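PDB 1J1I: meta cleavage compound hydrolase from Janthinobacterium, which hydrolyses a carbon-carbon bond in the ring-opened intermediate of carbazole degradation, probably releasing anthranilate. Local coordinates for residues 216-221 with 245-250; 116-121 with 138-143. One frame throughout, in Å; residues are numbered along the deposited sequence.

Contact 2 is buried, its centre about 8 Å from the centre of the chain, whereas contact 1, about 19 Å from it, is only partly buried. Contact 2 pairs helix 114-126 with the loop after strand 131-137, close to the probable catalytic serine; glycines, alanines and one buried serine let backbones approach closely. Contact 1 joins the ends of helices 215-218 and 238-247 through larger aliphatic side chains, an arginine and two bridging waters. The two share no segment, yet their centres are about 12 Å apart and they touch: Val221 CG2 meets Leu121 CD2 at 3.7 Å, while Ile218 also packs on Leu142, so apolar side chains join the two contacts.

Contact 1 of 2, residues 216-221 with 245-250; sequences EFIRKV and LDLIDD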
loop_
_atom_site.group_PDB
_atom_site.type_symbol
_atom_site.label_atom_id
_atom_site.label_comp_id
_atom_site.label_asym_id
_atom_site.label_seq_id
_atom_site.Cartn_x
_atom_site.Cartn_y
_atom_site.Cartn_z
ATOM N N GLU A 216 -1.148 -23.768 3.599
ATOM C CA GLU A 216 -2.238 -24.269 2.768
ATOM C C GLU A 216 -3.586 -23.680 3.168
ATOM O O GLU A 216 -4.450 -23.460 2.315
ATOM C CB GLU A 216 -2.298 -25.796 2.825
ATOM C CG GLU A 216 -1.179 -26.470 2.049
ATOM C CD GLU A 216 -1.130 -26.008 0.607
ATOM O OE1 GLU A 216 -2.097 -26.273 -0.138
ATOM O OE2 GLU A 216 -0.129 -25.372 0.220
ATOM N N PHE A 217 -3.760 -23.432 4.462
ATOM C CA PHE A 217 -4.996 -22.850 4.976
ATOM C C PHE A 217 -5.077 -21.396 4.515
ATOM O O PHE A 217 -6.121 -20.927 4.064
ATOM C CB PHE A 217 -5.004 -22.898 6.508
ATOM C CG PHE A 217 -6.269 -22.373 7.134
ATOM C CD1 PHE A 217 -7.420 -23.163 7.177
ATOM C CD2 PHE A 217 -6.306 -21.103 7.707
ATOM C CE1 PHE A 217 -8.589 -22.700 7.788
ATOM C CE2 PHE A 217 -7.470 -20.630 8.322
ATOM C CZ PHE A 217 -8.614 -21.432 8.362
ATOM N N ILE A 218 -3.956 -20.691 4.635
ATOM C CA ILE A 218 -3.877 -19.287 4.243
ATOM C C ILE A 218 -4.165 -19.091 2.747
ATOM O O ILE A 218 -4.747 -18.084 2.338
ATOM C CB ILE A 218 -2.478 -18.719 4.624
ATOM C CG1 ILE A 218 -2.318 -18.795 6.144
ATOM C CG2 ILE A 218 -2.316 -17.280 4.127
ATOM C CD1 ILE A 218 -0.957 -18.400 6.657
ATOM N N ARG A 219 -3.780 -20.072 1.941
ATOM C CA ARG A 219 -3.994 -20.020 0.500
ATOM C C ARG A 219 -5.487 -20.097 0.158
ATOM O O ARG A 219 -5.883 -19.845 -0.982
ATOM C CB ARG A 219 -3.242 -21.176 -0.168
ATOM C CG ARG A 219 -2.845 -20.925 -1.612
ATOM C CD ARG A 219 -2.219 -22.167 -2.227
ATOM N NE ARG A 219 -0.927 -22.516 -1.637
ATOM C CZ ARG A 219 0.211 -21.869 -1.879
ATOM N NH1 ARG A 219 0.232 -20.826 -2.703
ATOM N NH2 ARG A 219 1.336 -22.276 -1.308
ATOM N N LYS A 220 -6.303 -20.443 1.154
ATOM C CA LYS A 220 -7.756 -20.552 0.987
ATOM C C LYS A 220 -8.474 -19.209 1.120
ATOM O O LYS A 220 -9.685 -19.125 0.902
ATOM C CB LYS A 220 -8.348 -21.518 2.019
ATOM C CG LYS A 220 -8.523 -22.950 1.547
ATOM C CD LYS A 220 -7.206 -23.576 1.226
ATOM C CE LYS A 220 -7.314 -25.079 1.065
ATOM N NZ LYS A 220 -5.958 -25.577 0.749
ATOM N N VAL A 221 -7.747 -18.164 1.507
ATOM C CA VAL A 221 -8.373 -16.849 1.626
ATOM C C VAL A 221 -8.650 -16.367 0.202
ATOM O O VAL A 221 -7.722 -16.122 -0.563
ATOM C CB VAL A 221 -7.449 -15.842 2.344
ATOM C CG1 VAL A 221 -8.114 -14.472 2.383
ATOM C CG2 VAL A 221 -7.152 -16.328 3.765
ATOM N N LEU A 245 1.418 -12.323 0.815
ATOM C CA LEU A 245 1.151 -11.823 -0.530
ATOM C C LEU A 245 1.291 -12.911 -1.590
ATOM O O LEU A 245 0.613 -12.883 -2.613
ATOM C CB LEU A 245 2.078 -10.636 -0.840
ATOM C CG LEU A 245 1.757 -9.361 -0.045
ATOM C CD1 LEU A 245 2.809 -8.289 -0.316
ATOM C CD2 LEU A 245 0.376 -8.848 -0.434
ATOM N N ASP A 246 2.165 -13.875 -1.331
ATOM C CA ASP A 246 2.381 -14.986 -2.247
ATOM C C ASP A 246 1.245 -16.013 -2.122
ATOM O O ASP A 246 0.784 -16.578 -3.115
ATOM C CB ASP A 246 3.720 -15.652 -1.924
ATOM C CG ASP A 246 4.051 -16.783 -2.867
ATOM O OD1 ASP A 246 4.210 -16.522 -4.079
ATOM O OD2 ASP A 246 4.148 -17.934 -2.395
ATOM N N LEU A 247 0.785 -16.228 -0.894
ATOM C CA LEU A 247 -0.268 -17.204 -0.615
ATOM C C LEU A 247 -1.698 -16.773 -0.922
ATOM O O LEU A 247 -2.489 -17.563 -1.437
ATOM C CB LEU A 247 -0.185 -17.629 0.850
ATOM C CG LEU A 247 1.125 -18.304 1.258
ATOM C CD1 LEU A 247 1.184 -18.417 2.769
ATOM C CD2 LEU A 247 1.226 -19.672 0.593
ATOM N N ILE A 248 -2.038 -15.531 -0.591
ATOM C CA ILE A 248 -3.390 -15.035 -0.824
ATOM C C ILE A 248 -3.502 -14.429 -2.231
ATOM O O ILE A 248 -2.929 -13.379 -2.527
ATOM C CB ILE A 248 -3.764 -14.008 0.267
ATOM C CG1 ILE A 248 -3.582 -14.657 1.644
ATOM C CG2 ILE A 248 -5.216 -13.548 0.098
ATOM C CD1 ILE A 248 -3.813 -13.723 2.822
ATOM N N ASP A 249 -4.250 -15.100 -3.100
ATOM C CA ASP A 249 -4.388 -14.648 -4.483
ATOM C C ASP A 249 -4.930 -13.242 -4.705
ATOM O O ASP A 249 -4.463 -12.536 -5.600
ATOM C CB ASP A 249 -5.245 -15.621 -5.289
ATOM C CG ASP A 249 -5.093 -15.407 -6.784
ATOM O OD1 ASP A 249 -4.003 -15.703 -7.313
ATOM O OD2 ASP A 249 -6.047 -14.931 -7.423
ATOM N N ASP A 250 -5.923 -12.830 -3.927
ATOM C CA ASP A 250 -6.467 -11.492 -4.119
ATOM C C ASP A 250 -5.996 -10.533 -3.035
ATOM O O ASP A 250 -6.780 -9.754 -2.486
ATOM C CB ASP A 250 -7.994 -11.537 -4.157
ATOM C CG ASP A 250 -8.584 -10.387 -4.957
ATOM O OD1 ASP A 250 -7.951 -9.991 -5.960
ATOM O OD2 ASP A 250 -9.674 -9.892 -4.597
HETATM O O HOH W 1 -5.960 -17.289 -2.228
HETATM O O HOH W 2 -7.723 -13.727 -1.876
#
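Val221 O is gripped by two waters, each donating to it and each accepting a backbone N-H from the other segment. Water 1 takes Asp249 N at 2.9 Å, and also donates to Arg219 O at 2.8 Å; water 2 takes Asp250 N, again at 2.9 Å. With no direct hydrogen bond between the segments, these water bridges carry that bonding, helped by a CA-H...O contact from Arg219 CA to Leu247 O. Ile248 divides its branches between two apolar neighbours: CG1 lies 3.8 Å from Ile218 CG2, and CG2 lies 3.8 Å from Val221 CG1. Chi1 of -55° sets CG1 beside the backbone N, on the Ile218 side, and leaves CG2 beside the carbonyl carbon, on the Val221 side; the side chain thus meets both end residues of the type I turn 218-221. An alanine here would probably open a gap beside Ile218 CG2 and Val221 CG1, leaving both methyls without these mates. Leu247 CD2 stands over one face of the Arg219 guanidinium, toward its rim, 3.2 Å from NH2. At the guanidinium edge, Arg219 NE makes a weak salt-bridge contact of 3.5 Å with Glu216 OE2. Asp249 OD2 is hydrogen-bonded to NE2 of His258 of the second subunit. The 245-250 segment completes a beta-alpha-beta crossover from strand 225-230 through helix 238-247 to strand 251-256; Val221 packs on Val125 of helix 114-126 and, with Ile248, on strand 131-137.

Contact 2 of 2, residues 116-121 with 138-143; sequences GGATGL and GSAGLV
The backbones of Gly117 and Ser139 come within 4.6 Å, CA to CA, where residues 116-121 of helix 114-126 run past the loop that follows strand 131-137. This is the nucleophile-elbow region of the alpha/beta hydrolase fold: Gly116 ends the GxSxG pattern around Ser114, the probable catalytic serine, and helix 114-126 carries the crossover from strand 108-113 to its parallel neighbour 131-137. Ser139 directs its side chain at the helix. With OG anti to its own backbone N (chi1 178°), the hydroxyl stands almost squarely over the face of the Gly117-Ala118 peptide. The Ala118 N-H lies in that peptide plane, which explains why OG, 3.3 Å from Ala118 N, makes no hydrogen bond with it. Instead OG donates to Ala140 O at 2.8 Å, in the carbonyl plane and on a lone pair, with a C=O...OG angle of 134°; this satisfies a buried hydroxyl and ties down the loop carbonyl. Glycine at 117 fits the close approach, since a CB there would lie 2.5 Å from Ser139 OG. Gly141 has a different reason: at its phi of 137° a CB would be jammed against Ala140 O. The loop is also bound to its surroundings by backbone bonds of Ala140 with Ser114 and of Gly141 with Tyr213, whose OH bonds to Ala118 O. Side chain to side chain, Ala140 is about 5 Å from Ser114 and about 7 Å from His261, another probable catalytic residue, so this packing borders the active site. The Ala118 methyl has two neighbours: its CB packs on Ala140 CB at 4.0 Å, the apolar part, and lies 3.5 Å from the carbonyl Ala140 O.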
loop_
_atom_site.group_PDB
_atom_site.type_symbol
_atom_site.label_atom_id
_atom_site.label_comp_id
_atom_site.label_asym_id
_atom_site.label_seq_id
_atom_site.Cartn_x
_atom_site.Cartn_y
_atom_site.Cartn_z
ATOM N N GLY A 116 -6.039 -10.770 16.354
ATOM C CA GLY A 116 -7.307 -10.374 15.768
ATOM C C GLY A 116 -7.275 -10.643 14.274
ATOM O O GLY A 116 -8.290 -10.990 13.664
ATOM N N GLY A 117 -6.095 -10.485 13.681
ATOM C CA GLY A 117 -5.942 -10.731 12.259
ATOM C C GLY A 117 -6.074 -12.214 11.959
ATOM O O GLY A 117 -6.742 -12.607 11.002
ATOM N N ALA A 118 -5.452 -13.045 12.790
ATOM C CA ALA A 118 -5.531 -14.495 12.599
ATOM C C ALA A 118 -6.986 -14.954 12.703
ATOM O O ALA A 118 -7.429 -15.848 11.974
ATOM C CB ALA A 118 -4.686 -15.211 13.651
ATOM N N THR A 119 -7.735 -14.330 13.609
ATOM C CA THR A 119 -9.129 -14.697 13.805
ATOM C C THR A 119 -9.992 -14.252 12.620
ATOM O O THR A 119 -10.892 -14.976 12.199
ATOM C CB THR A 119 -9.665 -14.117 15.139
ATOM O OG1 THR A 119 -8.858 -14.605 16.223
ATOM C CG2 THR A 119 -11.109 -14.555 15.377
ATOM N N GLY A 120 -9.709 -13.070 12.080
ATOM C CA GLY A 120 -10.450 -12.590 10.927
ATOM C C GLY A 120 -10.144 -13.482 9.731
ATOM O O GLY A 120 -11.024 -13.794 8.912
ATOM N N LEU A 121 -8.887 -13.903 9.638
ATOM C CA LEU A 121 -8.445 -14.772 8.554
ATOM C C LEU A 121 -9.187 -16.102 8.646
ATOM O O LEU A 121 -9.657 -16.633 7.639
ATOM C CB LEU A 121 -6.926 -14.995 8.646
ATOM C CG LEU A 121 -6.216 -15.634 7.440
ATOM C CD1 LEU A 121 -4.714 -15.410 7.549
ATOM C CD2 LEU A 121 -6.529 -17.123 7.362
ATOM N N GLY A 138 -0.041 -6.860 10.645
ATOM C CA GLY A 138 0.913 -7.483 11.546
ATOM C C GLY A 138 0.255 -8.739 12.080
ATOM O O GLY A 138 0.512 -9.182 13.204
ATOM N N SER A 139 -0.598 -9.314 11.241
ATOM C CA SER A 139 -1.363 -10.502 11.588
ATOM C C SER A 139 -0.597 -11.775 11.896
ATOM O O SER A 139 0.383 -12.119 11.236
ATOM C CB SER A 139 -2.371 -10.814 10.481
ATOM O OG SER A 139 -3.091 -11.999 10.782
ATOM N N ALA A 140 -1.076 -12.478 12.915
ATOM C CA ALA A 140 -0.510 -13.750 13.303
ATOM C C ALA A 140 -1.068 -14.750 12.283
ATOM O O ALA A 140 -1.992 -14.423 11.531
ATOM C CB ALA A 140 -0.971 -14.112 14.710
ATOM N N GLY A 141 -0.511 -15.957 12.248
ATOM C CA GLY A 141 -0.998 -16.961 11.319
ATOM C C GLY A 141 0.116 -17.721 10.633
ATOM O O GLY A 141 -0.025 -18.903 10.307
ATOM N N LEU A 142 1.228 -17.035 10.404
ATOM C CA LEU A 142 2.369 -17.663 9.767
ATOM C C LEU A 142 3.511 -17.794 10.758
ATOM O O LEU A 142 3.808 -16.868 11.508
ATOM C CB LEU A 142 2.851 -16.847 8.556
ATOM C CG LEU A 142 2.128 -17.077 7.225
ATOM C CD1 LEU A 142 2.584 -16.061 6.175
ATOM C CD2 LEU A 142 2.415 -18.490 6.761
ATOM N N VAL A 143 4.136 -18.962 10.732
ATOM C CA VAL A 143 5.262 -19.244 11.588
ATOM C C VAL A 143 6.531 -18.633 11.035
ATOM O O VAL A 143 7.534 -18.558 11.748
ATOM C CB VAL A 143 5.535 -20.768 11.715
ATOM C CG1 VAL A 143 6.749 -21.017 12.631
ATOM C CG2 VAL A 143 4.334 -21.515 12.224
#